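Local coordinates for tumor necrosis factor receptor superfamily member 16 (Rattus norvegicus, PDB 4F42), which serves as the low-affinity neurotrophin receptor p75NTR and probably passes signals into the cell through its intracellular death domain, at residues K18-D23 with A77-S82; T24-A29 with S41-A46; A29-Y34 with R72-A77; A51-W56 with D65-A70. One frame throughout, in Å; residues are numbered along the deposited sequence.

Contact 1: K18-D23 with A77-S82. With MNB (5-mercapto-2-nitro-benzoic acid), chain B.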
loop_
_atom_site.group_PDB
_atom_site.type_symbol
_atom_site.label_atom_id
_atom_site.label_comp_id
_atom_site.label_asym_id
_atom_site.label_seq_id
_atom_site.Cartn_x
_atom_site.Cartn_y
_atom_site.Cartn_z
ATOM N N LYS A 18 6.427 -4.522 -4.748
ATOM C CA LYS A 18 6.580 -5.832 -5.375
ATOM C C LYS A 18 5.588 -6.829 -4.791
ATOM O O LYS A 18 4.995 -7.606 -5.519
ATOM C CB LYS A 18 8.010 -6.348 -5.208
ATOM C CG LYS A 18 8.376 -7.517 -6.127
ATOM C CD LYS A 18 9.006 -7.035 -7.436
ATOM C CE LYS A 18 9.531 -8.204 -8.276
ATOM N NZ LYS A 18 10.808 -8.769 -7.738
ATOM N N LEU A 19 5.402 -6.782 -3.478
ATOM C CA LEU A 19 4.542 -7.735 -2.779
ATOM C C LEU A 19 3.066 -7.455 -2.997
ATOM O O LEU A 19 2.225 -8.339 -2.801
ATOM C CB LEU A 19 4.873 -7.765 -1.274
ATOM C CG LEU A 19 6.211 -8.425 -0.928
ATOM C CD1 LEU A 19 6.620 -8.090 0.494
ATOM C CD2 LEU A 19 6.164 -9.939 -1.147
ATOM N N LEU A 20 2.762 -6.221 -3.402
ATOM C CA LEU A 20 1.385 -5.803 -3.663
ATOM C C LEU A 20 0.985 -5.927 -5.138
ATOM O O LEU A 20 -0.052 -5.400 -5.556
ATOM C CB LEU A 20 1.146 -4.385 -3.142
ATOM C CG LEU A 20 1.411 -4.150 -1.652
ATOM C CD1 LEU A 20 1.317 -2.664 -1.312
ATOM C CD2 LEU A 20 0.476 -4.970 -0.791
ATOM N N ASN A 21 1.806 -6.649 -5.903
ATOM C CA ASN A 21 1.558 -6.945 -7.315
ATOM C C ASN A 21 0.275 -7.740 -7.540
ATOM O O ASN A 21 -0.341 -8.229 -6.586
ATOM C CB ASN A 21 2.766 -7.670 -7.957
ATOM C CG ASN A 21 2.995 -9.088 -7.395
ATOM O OD1 ASN A 21 2.102 -9.943 -7.415
ATOM N ND2 ASN A 21 4.214 -9.342 -6.924
ATOM N N GLY A 22 -0.113 -7.872 -8.808
ATOM C CA GLY A 22 -1.345 -8.560 -9.174
ATOM C C GLY A 22 -2.484 -7.658 -8.772
ATOM O O GLY A 22 -2.463 -6.466 -9.081
ATOM N N ASP A 23 -3.453 -8.222 -8.052
ATOM C CA ASP A 23 -4.600 -7.457 -7.567
ATOM C C ASP A 23 -4.531 -7.086 -6.084
ATOM O O ASP A 23 -5.446 -6.448 -5.562
ATOM C CB ASP A 23 -5.906 -8.199 -7.861
ATOM C CG ASP A 23 -6.104 -8.470 -9.348
ATOM O OD1 ASP A 23 -6.211 -7.497 -10.138
ATOM O OD2 ASP A 23 -6.154 -9.670 -9.716
ATOM N N ALA A 77 -1.297 -11.196 6.335
ATOM C CA ALA A 77 -0.218 -11.152 7.314
ATOM C C ALA A 77 1.087 -11.734 6.751
ATOM O O ALA A 77 2.175 -11.346 7.187
ATOM C CB ALA A 77 -0.625 -11.858 8.595
ATOM N N ASP A 78 0.979 -12.635 5.767
ATOM C CA ASP A 78 2.164 -13.167 5.063
ATOM C C ASP A 78 3.056 -12.059 4.471
ATOM O O ASP A 78 4.288 -12.153 4.531
ATOM C CB ASP A 78 1.773 -14.197 3.985
ATOM C CG ASP A 78 0.953 -13.589 2.853
ATOM O OD1 ASP A 78 -0.147 -13.067 3.125
ATOM O OD2 ASP A 78 1.406 -13.639 1.689
ATOM N N ILE A 79 2.440 -11.003 3.935
ATOM C CA ILE A 79 3.195 -9.841 3.445
ATOM C C ILE A 79 3.849 -9.076 4.610
ATOM O O ILE A 79 4.997 -8.637 4.508
ATOM C CB ILE A 79 2.328 -8.892 2.573
ATOM C CG1 ILE A 79 1.744 -9.645 1.371
ATOM C CG2 ILE A 79 3.154 -7.675 2.110
ATOM C CD1 ILE A 79 0.911 -8.771 0.406
ATOM N N VAL A 80 3.123 -8.943 5.718
ATOM C CA VAL A 80 3.656 -8.287 6.916
ATOM C C VAL A 80 4.851 -9.082 7.462
ATOM O O VAL A 80 5.897 -8.504 7.765
ATOM C CB VAL A 80 2.560 -8.076 8.008
ATOM C CG1 VAL A 80 3.128 -7.383 9.227
ATOM C CG2 VAL A 80 1.399 -7.272 7.458
ATOM N N GLU A 81 4.703 -10.405 7.544
ATOM C CA GLU A 81 5.787 -11.296 7.979
ATOM C C GLU A 81 7.007 -11.154 7.062
ATOM O O GLU A 81 8.138 -11.014 7.540
ATOM C CB GLU A 81 5.331 -12.772 8.028
ATOM C CG GLU A 81 4.143 -13.106 8.957
ATOM C CD GLU A 81 4.431 -12.895 10.460
ATOM O OE1 GLU A 81 5.607 -12.652 10.823
ATOM O OE2 GLU A 81 3.472 -12.965 11.283
ATOM N N SER A 82 6.760 -11.167 5.753
ATOM C CA SER A 82 7.817 -11.108 4.742
ATOM C C SER A 82 8.615 -9.803 4.764
ATOM O O SER A 82 9.827 -9.794 4.518
ATOM C CB SER A 82 7.223 -11.341 3.350
ATOM O OG SER A 82 8.217 -11.262 2.347
HETATM C C6 MNB B . 5.947 -2.120 -11.227
HETATM C C1 MNB B . 6.520 -2.811 -10.164
HETATM C C2 MNB B . 7.347 -2.069 -9.151
HETATM C C3 MNB B . 7.503 -0.693 -9.330
HETATM C C4 MNB B . 6.906 -0.052 -10.415
HETATM C C5 MNB B . 6.137 -0.749 -11.350
HETATM S S5 MNB B . 5.446 0.076 -12.668
HETATM C C10 MNB B . 6.263 -4.285 -10.103
HETATM O O12 MNB B . 7.225 -5.075 -10.198
HETATM O O11 MNB B . 5.084 -4.682 -9.976
HETATM N N7 MNB B . 7.972 -2.695 -8.038
HETATM O O9 MNB B . 8.915 -2.164 -7.446
HETATM O O8 MNB B . 7.589 -3.783 -7.645
#
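Ile79 and Ser82, the residues that meet Leu19 across this contact, ride on a turn of helix 77-84 held by the backbone bond from Glu81 N to Ala77 O (2.7 Å), with a second from Ser82 N to Asp78 O. No hydrogen bond crosses to 18-23, and the joint is made by aliphatic carbons. The two branches of Ile79 divide the work. With chi1 at -58° CG1 sits next to the backbone N, which leaves CG2 opposite that N and facing Leu19, 3.8 Å from Leu19 CB and equally near Leu19 CD1. The two side chains lie alongside, running in opposite senses. Ile79 CD1, at the end of the other branch, comes to 3.5 Å from Leu19 O and 4.0 Å from Leu20 CD2, the side chain of Leu20 lying roughly at right angles to it. In the six-helix bundle of the death domain this is where the first helix, 10-19, ends beside the last, 77-84; Leu20 already departs from helical backbone angles. Leu20 and Ile79, the buried pair, both also touch Leu71 of helix 64-73. At the more exposed side, where Ser82 lies, Leu19 CD1 is 4.0 Å from Ser82 OG, a van der Waals approach. Lys18 belongs to a pocket for 5-mercapto-2-nitro-benzoic acid: the ligand's nitro oxygen O8 lies 3.2 Å from Lys18 N and 3.6 Å from Lys18 CB.

Contact 2: T24-A29 with S41-A46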
loop_
_atom_site.group_PDB
_atom_site.type_symbol
_atom_site.label_atom_id
_atom_site.label_comp_id
_atom_site.label_asym_id
_atom_site.label_seq_id
_atom_site.Cartn_x
_atom_site.Cartn_y
_atom_site.Cartn_z
ATOM N N THR A 24 -3.451 -7.462 -5.410
ATOM C CA THR A 24 -3.329 -7.207 -3.975
ATOM C C THR A 24 -3.472 -5.714 -3.628
ATOM O O THR A 24 -4.090 -5.363 -2.616
ATOM C CB THR A 24 -2.023 -7.794 -3.403
ATOM O OG1 THR A 24 -1.836 -9.122 -3.913
ATOM C CG2 THR A 24 -2.090 -7.866 -1.895
ATOM N N TRP A 25 -2.934 -4.842 -4.483
ATOM C CA TRP A 25 -3.034 -3.395 -4.267
ATOM C C TRP A 25 -4.490 -2.921 -4.273
ATOM O O TRP A 25 -4.862 -2.028 -3.504
ATOM C CB TRP A 25 -2.193 -2.615 -5.286
ATOM C CG TRP A 25 -2.724 -2.637 -6.686
ATOM C CD1 TRP A 25 -2.540 -3.617 -7.614
ATOM C CD2 TRP A 25 -3.531 -1.631 -7.318
ATOM N NE1 TRP A 25 -3.177 -3.287 -8.783
ATOM C CE2 TRP A 25 -3.790 -2.071 -8.631
ATOM C CE3 TRP A 25 -4.054 -0.397 -6.902
ATOM C CZ2 TRP A 25 -4.552 -1.325 -9.534
ATOM C CZ3 TRP A 25 -4.815 0.339 -7.797
ATOM C CH2 TRP A 25 -5.058 -0.128 -9.096
ATOM N N ARG A 26 -5.307 -3.528 -5.133
ATOM C CA ARG A 26 -6.750 -3.250 -5.159
ATOM C C ARG A 26 -7.431 -3.648 -3.841
ATOM O O ARG A 26 -8.210 -2.880 -3.284
ATOM C CB ARG A 26 -7.420 -3.938 -6.355
ATOM C CG ARG A 26 -6.788 -3.589 -7.713
ATOM C CD ARG A 26 -7.555 -4.197 -8.883
ATOM N NE ARG A 26 -8.943 -3.733 -8.862
ATOM C CZ ARG A 26 -9.428 -2.746 -9.617
ATOM N NH1 ARG A 26 -8.652 -2.119 -10.499
ATOM N NH2 ARG A 26 -10.701 -2.397 -9.496
ATOM N N HIS A 27 -7.117 -4.837 -3.339
ATOM C CA HIS A 27 -7.687 -5.322 -2.080
ATOM C C HIS A 27 -7.294 -4.384 -0.939
ATOM O O HIS A 27 -8.135 -3.986 -0.129
ATOM C CB HIS A 27 -7.239 -6.767 -1.791
ATOM C CG HIS A 27 -7.350 -7.686 -2.975
ATOM N ND1 HIS A 27 -6.464 -8.717 -3.203
ATOM C CD2 HIS A 27 -8.229 -7.710 -4.008
ATOM C CE1 HIS A 27 -6.804 -9.348 -4.314
ATOM N NE2 HIS A 27 -7.873 -8.758 -4.819
ATOM N N LEU A 28 -6.015 -4.015 -0.912
ATOM C CA LEU A 28 -5.481 -3.091 0.091
ATOM C C LEU A 28 -6.127 -1.714 0.009
ATOM O O LEU A 28 -6.523 -1.146 1.029
ATOM C CB LEU A 28 -3.963 -2.978 -0.045
ATOM C CG LEU A 28 -3.233 -1.924 0.776
ATOM C CD1 LEU A 28 -3.327 -2.251 2.254
ATOM C CD2 LEU A 28 -1.787 -1.870 0.335
ATOM N N ALA A 29 -6.233 -1.179 -1.204
ATOM C CA ALA A 29 -6.849 0.118 -1.404
ATOM C C ALA A 29 -8.274 0.129 -0.847
ATOM O O ALA A 29 -8.667 1.081 -0.178
ATOM C CB ALA A 29 -6.834 0.490 -2.852
ATOM N N SER A 41 -9.243 4.377 -11.201
ATOM C CA SER A 41 -8.555 5.567 -11.695
ATOM C C SER A 41 -7.030 5.429 -11.680
ATOM O O SER A 41 -6.340 6.119 -12.444
ATOM C CB SER A 41 -8.970 6.809 -10.907
ATOM O OG SER A 41 -8.110 7.036 -9.795
ATOM N N PHE A 42 -6.504 4.550 -10.820
ATOM C CA PHE A 42 -5.046 4.391 -10.688
ATOM C C PHE A 42 -4.498 3.430 -11.719
ATOM O O PHE A 42 -3.288 3.364 -11.926
ATOM C CB PHE A 42 -4.637 3.935 -9.278
ATOM C CG PHE A 42 -4.756 5.007 -8.227
ATOM C CD1 PHE A 42 -3.874 6.079 -8.199
ATOM C CD2 PHE A 42 -5.744 4.936 -7.256
ATOM C CE1 PHE A 42 -3.989 7.086 -7.227
ATOM C CE2 PHE A 42 -5.859 5.925 -6.276
ATOM C CZ PHE A 42 -4.983 7.002 -6.266
ATOM N N THR A 43 -5.389 2.685 -12.366
ATOM C CA THR A 43 -4.983 1.729 -13.388
ATOM C C THR A 43 -4.445 2.434 -14.632
ATOM O O THR A 43 -3.799 1.812 -15.468
ATOM C CB THR A 43 -6.129 0.781 -13.797
ATOM O OG1 THR A 43 -7.145 1.511 -14.501
ATOM C CG2 THR A 43 -6.725 0.092 -12.567
ATOM N N HIS A 44 -4.716 3.734 -14.727
ATOM C CA HIS A 44 -4.226 4.586 -15.808
ATOM C C HIS A 44 -2.770 4.976 -15.627
ATOM O O HIS A 44 -2.140 5.487 -16.555
ATOM C CB HIS A 44 -5.116 5.818 -15.954
ATOM C CG HIS A 44 -6.492 5.473 -16.419
ATOM N ND1 HIS A 44 -6.883 5.594 -17.732
ATOM C CD2 HIS A 44 -7.541 4.926 -15.760
ATOM C CE1 HIS A 44 -8.128 5.167 -17.857
ATOM N NE2 HIS A 44 -8.547 4.753 -16.675
ATOM N N GLU A 45 -2.235 4.716 -14.443
ATOM C CA GLU A 45 -0.850 5.026 -14.164
ATOM C C GLU A 45 0.037 3.888 -14.639
ATOM O O GLU A 45 -0.430 2.761 -14.794
ATOM C CB GLU A 45 -0.647 5.283 -12.672
ATOM C CG GLU A 45 -1.536 6.360 -12.106
ATOM C CD GLU A 45 -1.316 7.720 -12.745
ATOM O OE1 GLU A 45 -0.191 7.997 -13.231
ATOM O OE2 GLU A 45 -2.282 8.519 -12.754
ATOM N N ALA A 46 1.309 4.199 -14.890
ATOM C CA ALA A 46 2.306 3.179 -15.227
ATOM C C ALA A 46 2.505 2.225 -14.043
ATOM O O ALA A 46 2.603 1.015 -14.226
ATOM C CB ALA A 46 3.631 3.826 -15.639
#
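In the death-domain bundle, Trp25 on helix 24-32 packs against Phe42 and Thr43, which lie in the loop that leads from helix 36-41 to helix 48-56. The far end of the indole's benzene ring does the touching. Its CZ3 lies 3.9 Å from Phe42 CB, which approaches obliquely, whereas Thr43 CG2 stands at the edge of the ring, close to its plane, 3.9 Å from Trp25 CH2. The side chains of Trp25 and Thr43 cross at about a right angle, so that the methyl meets the outer rim of the indole and not its face. One indole face is covered from the same helix by Arg26, whose CG sits 3.5 Å above the plane and over the ring centre. Trp25 also touches Ile39 of helix 36-41 and Pro48 of helix 48-56, so its side chain links three helices of the fold with the connecting loop. Past CG, the Arg26 chain bends at chi3 (58°) and brings the guanidinium edge to Thr43: Arg26 NH1 is 3.6 Å from Thr43 CG2, a contact with a methyl group and not a polar bond. The polar ends of both residues are held by Asp40, which takes a salt bridge from Arg26 NH2 on its OD1 and a hydrogen bond from the Thr43 hydroxyl on its backbone O, while the methyl of Thr43 is presented to both Trp25 and Arg26. The Phe42 ring turns away from Trp25. A backbone bond from Glu45 N to Phe42 O (3.0 Å) closes the turn, and Ala46 beyond it lines a pocket for 5-mercapto-2-nitro-benzoic acid.

Contact 3: A29-Y34 with R72-A77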
loop_
_atom_site.group_PDB
_atom_site.type_symbol
_atom_site.label_atom_id
_atom_site.label_comp_id
_atom_site.label_asym_id
_atom_site.label_seq_id
_atom_site.Cartn_x
_atom_site.Cartn_y
_atom_site.Cartn_z
ATOM N N ALA A 29 -6.233 -1.179 -1.204
ATOM C CA ALA A 29 -6.849 0.118 -1.404
ATOM C C ALA A 29 -8.274 0.129 -0.847
ATOM O O ALA A 29 -8.667 1.081 -0.178
ATOM C CB ALA A 29 -6.834 0.490 -2.852
ATOM N N GLY A 30 -9.030 -0.940 -1.101
ATOM C CA GLY A 30 -10.360 -1.107 -0.516
ATOM C C GLY A 30 -10.338 -0.918 0.991
ATOM O O GLY A 30 -11.139 -0.159 1.538
ATOM N N GLU A 31 -9.399 -1.599 1.651
ATOM C CA GLU A 31 -9.201 -1.513 3.100
ATOM C C GLU A 31 -8.801 -0.107 3.566
ATOM O O GLU A 31 -9.199 0.336 4.645
ATOM C CB GLU A 31 -8.164 -2.555 3.543
ATOM C CG GLU A 31 -7.837 -2.592 5.034
ATOM C CD GLU A 31 -9.047 -2.827 5.941
ATOM O OE1 GLU A 31 -10.027 -3.495 5.521
ATOM O OE2 GLU A 31 -9.003 -2.350 7.099
ATOM N N LEU A 32 -8.021 0.591 2.746
ATOM C CA LEU A 32 -7.601 1.960 3.063
ATOM C C LEU A 32 -8.721 2.989 2.820
ATOM O O LEU A 32 -8.574 4.177 3.137
ATOM C CB LEU A 32 -6.321 2.317 2.304
ATOM C CG LEU A 32 -5.058 1.497 2.599
ATOM C CD1 LEU A 32 -3.975 1.863 1.609
ATOM C CD2 LEU A 32 -4.569 1.722 4.018
ATOM N N GLY A 33 -9.843 2.521 2.281
ATOM C CA GLY A 33 -11.053 3.330 2.172
ATOM C C GLY A 33 -11.337 3.943 0.806
ATOM O O GLY A 33 -12.150 4.858 0.707
ATOM N N TYR A 34 -10.672 3.442 -0.235
ATOM C CA TYR A 34 -10.867 3.902 -1.603
ATOM C C TYR A 34 -12.027 3.174 -2.275
ATOM O O TYR A 34 -12.102 1.952 -2.224
ATOM C CB TYR A 34 -9.598 3.652 -2.421
ATOM C CG TYR A 34 -8.441 4.555 -2.094
ATOM C CD1 TYR A 34 -8.273 5.758 -2.766
ATOM C CD2 TYR A 34 -7.501 4.200 -1.120
ATOM C CE1 TYR A 34 -7.209 6.599 -2.480
ATOM C CE2 TYR A 34 -6.425 5.043 -0.815
ATOM C CZ TYR A 34 -6.290 6.234 -1.508
ATOM O OH TYR A 34 -5.256 7.082 -1.237
ATOM N N ARG A 72 -2.870 -6.937 7.563
ATOM C CA ARG A 72 -3.424 -7.946 8.463
ATOM C C ARG A 72 -4.932 -8.082 8.262
ATOM O O ARG A 72 -5.460 -9.182 8.266
ATOM C CB ARG A 72 -3.155 -7.592 9.931
ATOM C CG ARG A 72 -1.678 -7.660 10.364
ATOM C CD ARG A 72 -1.491 -7.488 11.888
ATOM N NE ARG A 72 -1.999 -6.206 12.373
ATOM C CZ ARG A 72 -3.237 -6.008 12.817
ATOM N NH1 ARG A 72 -4.096 -7.011 12.867
ATOM N NH2 ARG A 72 -3.617 -4.804 13.221
ATOM N N ARG A 73 -5.613 -6.956 8.070
ATOM C CA ARG A 73 -7.069 -6.936 7.986
ATOM C C ARG A 73 -7.641 -7.573 6.726
ATOM O O ARG A 73 -8.738 -8.114 6.768
ATOM C CB ARG A 73 -7.603 -5.519 8.173
ATOM C CG ARG A 73 -7.660 -5.126 9.621
ATOM C CD ARG A 73 -7.314 -3.673 9.788
ATOM N NE ARG A 73 -7.683 -3.178 11.102
ATOM C CZ ARG A 73 -7.593 -1.907 11.471
ATOM N NH1 ARG A 73 -7.131 -1.002 10.612
ATOM N NH2 ARG A 73 -7.963 -1.536 12.697
ATOM N N ILE A 74 -6.911 -7.502 5.617
ATOM C CA ILE A 74 -7.285 -8.242 4.408
ATOM C C ILE A 74 -6.703 -9.674 4.415
ATOM O O ILE A 74 -6.605 -10.319 3.371
ATOM C CB ILE A 74 -6.898 -7.489 3.091
ATOM C CG1 ILE A 74 -5.393 -7.237 3.013
ATOM C CG2 ILE A 74 -7.714 -6.198 2.927
ATOM C CD1 ILE A 74 -4.912 -6.858 1.637
ATOM N N GLN A 75 -6.328 -10.163 5.598
ATOM C CA GLN A 75 -5.732 -11.510 5.773
ATOM C C GLN A 75 -4.471 -11.716 4.946
ATOM O O GLN A 75 -4.256 -12.800 4.402
ATOM C CB GLN A 75 -6.721 -12.661 5.478
ATOM C CG GLN A 75 -8.209 -12.390 5.766
ATOM C CD GLN A 75 -8.525 -12.185 7.239
ATOM O OE1 GLN A 75 -7.812 -12.680 8.123
ATOM N NE2 GLN A 75 -9.610 -11.455 7.512
ATOM N N ARG A 76 -3.640 -10.681 4.849
ATOM C CA ARG A 76 -2.349 -10.808 4.186
ATOM C C ARG A 76 -1.217 -10.547 5.176
ATOM O O ARG A 76 -0.291 -9.781 4.903
ATOM C CB ARG A 76 -2.250 -9.896 2.962
ATOM C CG ARG A 76 -3.229 -10.202 1.821
ATOM C CD ARG A 76 -3.002 -11.556 1.112
ATOM N NE ARG A 76 -1.593 -11.879 0.823
ATOM C CZ ARG A 76 -1.014 -11.798 -0.376
ATOM N NH1 ARG A 76 -1.703 -11.395 -1.439
ATOM N NH2 ARG A 76 0.267 -12.132 -0.518
ATOM N N ALA A 77 -1.297 -11.196 6.335
ATOM C CA ALA A 77 -0.218 -11.152 7.314
ATOM C C ALA A 77 1.087 -11.734 6.751
ATOM O O ALA A 77 2.175 -11.346 7.187
ATOM C CB ALA A 77 -0.625 -11.858 8.595
HETATM O O HOH W 1 -7.345 -0.921 8.099
#
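Glu31 CB starts the contact with a methyl group, Ile74 CG2, at 3.7 Å; the two side chains run past each other, pointing opposite ways. Next along the chain, Glu31 CG is 4.2 Å from the same methyl and also lies beside Ala70 of helix 64-73. The first torsion keeps CG opposite the backbone N (chi1 180°), and the bend at chi2 then swings the carboxylate over the aliphatic part of Arg73, whose side chain it crosses at about a right angle. Here Glu31 CD is 3.8 Å and Glu31 OE1 4.1 Å from Arg73 CB, and OE2 closes to 3.4 Å from Arg73 CD. Both segments carry a helix C-terminus of the death-domain bundle: helix 24-32 finishes in a Schellman motif with Gly33 at positive phi, and helix 64-73 in another with Gln75 as its C-prime residue, after which Arg76, as N-cap, and Ala77 open the next helix. At the tip, Glu31 OE2 and Arg73 NH1 are 4.2 Å apart, too far for a salt bridge, and the carboxylate and guanidinium planes are 50° apart. No N-H points at the oxygen, so any direct attraction is probably electrostatic. A water modelled between them would bridge the two, but both separations are too short for the bridge to be taken as certain. Ile74 also packs on His27, one turn before Glu31 on helix 24-32.

Contact 4: A51-W56 with D65-A70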
loop_
_atom_site.group_PDB
_atom_site.type_symbol
_atom_site.label_atom_id
_atom_site.label_comp_id
_atom_site.label_asym_id
_atom_site.label_seq_id
_atom_site.Cartn_x
_atom_site.Cartn_y
_atom_site.Cartn_z
ATOM N N ALA A 51 1.430 4.736 -7.433
ATOM C CA ALA A 51 0.506 5.872 -7.528
ATOM C C ALA A 51 -0.490 5.909 -6.360
ATOM O O ALA A 51 -0.750 6.973 -5.807
ATOM C CB ALA A 51 -0.232 5.852 -8.876
ATOM N N LEU A 52 -1.015 4.746 -5.983
ATOM C CA LEU A 52 -1.972 4.631 -4.889
ATOM C C LEU A 52 -1.342 5.044 -3.577
ATOM O O LEU A 52 -1.886 5.871 -2.855
ATOM C CB LEU A 52 -2.495 3.199 -4.765
ATOM C CG LEU A 52 -3.337 2.946 -3.507
ATOM C CD1 LEU A 52 -4.800 3.210 -3.783
ATOM C CD2 LEU A 52 -3.131 1.524 -3.010
ATOM N N LEU A 53 -0.190 4.456 -3.279
ATOM C CA LEU A 53 0.525 4.691 -2.041
ATOM C C LEU A 53 1.085 6.105 -1.915
ATOM O O LEU A 53 1.200 6.617 -0.808
ATOM C CB LEU A 53 1.625 3.637 -1.877
ATOM C CG LEU A 53 1.087 2.196 -1.770
ATOM C CD1 LEU A 53 2.196 1.181 -1.916
ATOM C CD2 LEU A 53 0.299 1.972 -0.470
ATOM N N ALA A 54 1.433 6.727 -3.044
ATOM C CA ALA A 54 1.862 8.129 -3.076
ATOM C C ALA A 54 0.700 9.051 -2.734
ATOM O O ALA A 54 0.877 10.050 -2.035
ATOM C CB ALA A 54 2.417 8.484 -4.441
ATOM N N SER A 55 -0.479 8.713 -3.250
ATOM C CA SER A 55 -1.708 9.434 -2.946
ATOM C C SER A 55 -2.078 9.231 -1.473
ATOM O O SER A 55 -2.178 10.205 -0.721
ATOM C CB SER A 55 -2.838 8.970 -3.873
ATOM O OG SER A 55 -4.114 9.304 -3.353
ATOM N N TRP A 56 -2.266 7.969 -1.071
ATOM C CA TRP A 56 -2.540 7.606 0.327
ATOM C C TRP A 56 -1.515 8.230 1.283
ATOM O O TRP A 56 -1.882 8.866 2.273
ATOM C CB TRP A 56 -2.565 6.074 0.489
ATOM C CG TRP A 56 -2.714 5.612 1.912
ATOM C CD1 TRP A 56 -3.854 5.653 2.676
ATOM C CD2 TRP A 56 -1.693 5.052 2.746
ATOM N NE1 TRP A 56 -3.603 5.153 3.926
ATOM C CE2 TRP A 56 -2.285 4.779 4.001
ATOM C CE3 TRP A 56 -0.340 4.752 2.559
ATOM C CZ2 TRP A 56 -1.562 4.214 5.063
ATOM C CZ3 TRP A 56 0.379 4.197 3.611
ATOM C CH2 TRP A 56 -0.231 3.930 4.846
ATOM N N ASP A 65 2.938 1.445 10.002
ATOM C CA ASP A 65 2.116 0.590 10.855
ATOM C C ASP A 65 0.641 0.569 10.446
ATOM O O ASP A 65 -0.007 -0.471 10.522
ATOM C CB ASP A 65 2.302 0.893 12.352
ATOM C CG ASP A 65 2.270 2.374 12.680
ATOM O OD1 ASP A 65 1.244 2.857 13.200
ATOM O OD2 ASP A 65 3.286 3.060 12.449
ATOM N N ALA A 66 0.128 1.719 10.005
ATOM C CA ALA A 66 -1.214 1.808 9.443
ATOM C C ALA A 66 -1.321 0.934 8.201
ATOM O O ALA A 66 -2.337 0.272 7.976
ATOM C CB ALA A 66 -1.559 3.244 9.103
ATOM N N LEU A 67 -0.268 0.931 7.395
ATOM C CA LEU A 67 -0.227 0.075 6.215
ATOM C C LEU A 67 -0.205 -1.397 6.621
ATOM O O LEU A 67 -1.002 -2.203 6.120
ATOM C CB LEU A 67 0.986 0.400 5.343
ATOM C CG LEU A 67 1.189 -0.510 4.133
ATOM C CD1 LEU A 67 -0.038 -0.494 3.234
ATOM C CD2 LEU A 67 2.417 -0.074 3.367
ATOM N N LEU A 68 0.716 -1.733 7.523
ATOM C CA LEU A 68 0.831 -3.085 8.051
ATOM C C LEU A 68 -0.494 -3.552 8.671
ATOM O O LEU A 68 -0.938 -4.673 8.399
ATOM C CB LEU A 68 2.004 -3.163 9.037
ATOM C CG LEU A 68 3.389 -3.643 8.551
ATOM C CD1 LEU A 68 3.701 -3.361 7.086
ATOM C CD2 LEU A 68 4.540 -3.166 9.428
ATOM N N ALA A 69 -1.139 -2.689 9.460
ATOM C CA ALA A 69 -2.478 -2.973 10.016
ATOM C C ALA A 69 -3.506 -3.304 8.926
ATOM O O ALA A 69 -4.247 -4.285 9.045
ATOM C CB ALA A 69 -2.976 -1.810 10.853
ATOM N N ALA A 70 -3.538 -2.483 7.869
ATOM C CA ALA A 70 -4.423 -2.709 6.715
ATOM C C ALA A 70 -4.211 -4.081 6.082
ATOM O O ALA A 70 -5.173 -4.729 5.675
ATOM C CB ALA A 70 -4.251 -1.609 5.675
#
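Trp56 points its benzene end at the backbone of helix 64-73, where Ala66 and Leu67 receive it in different ways. Ala66 CB lies at the edge of the indole, near the ring plane, 4.2 Å from Trp56 CZ2. The Leu67 side chain, by contrast, meets the ring at a slant, its CB 3.8 Å from Trp56 CH2. That same ring carbon is 3.9 Å from Leu67 N, so the indole reaches as far as the main chain of its neighbour. An extended first torsion (chi1 175°), with CG opposite the backbone N, sends the tryptophan across to the other helix. The helices are well separated: their local axes come no closer than 13.1 Å, a distance that the large indole spans, and their N-to-C directions differ by 126°. This pairing joins helix 48-56 to helix 64-73 in the buried middle of the death-domain bundle. One turn before Trp56, Leu53 makes a looser approach, its CD2 4.5 Å from Leu67 CD1, and both leucines also touch Tyr5 from the N-terminal part of the chain. Helix 24-32 adds Leu32 against Trp56 and Leu28 against Leu67. No hydrogen bond links the two segments. The adjacent Leu68 lines a pocket for 5-mercapto-2-nitro-benzoic acid.

Contact 4 is the buried one, its centre about 4 Å from the centre of the chain, and is purely apolar; contact 3, with its water and opposed charges, lies on the surface. Contacts 1 and 2 are partly buried. Segments 18-23 and 41-46 supply Lys18 and Ala46 to one ligand pocket, and segment 65-70 supplies Leu68 to the other. Helix 24-32 serves both contact 2 and contact 3, which share Ala29, while helix 64-73 serves contacts 3 and 4. Leucines join the sites: Leu20 of contact 1 touches Leu28 of helix 24-32 and Leu53 of contact 4. A probable hydrogen bond between Tyr34 OH and Ser55 OG ties segment 29-34 to segment 51-56.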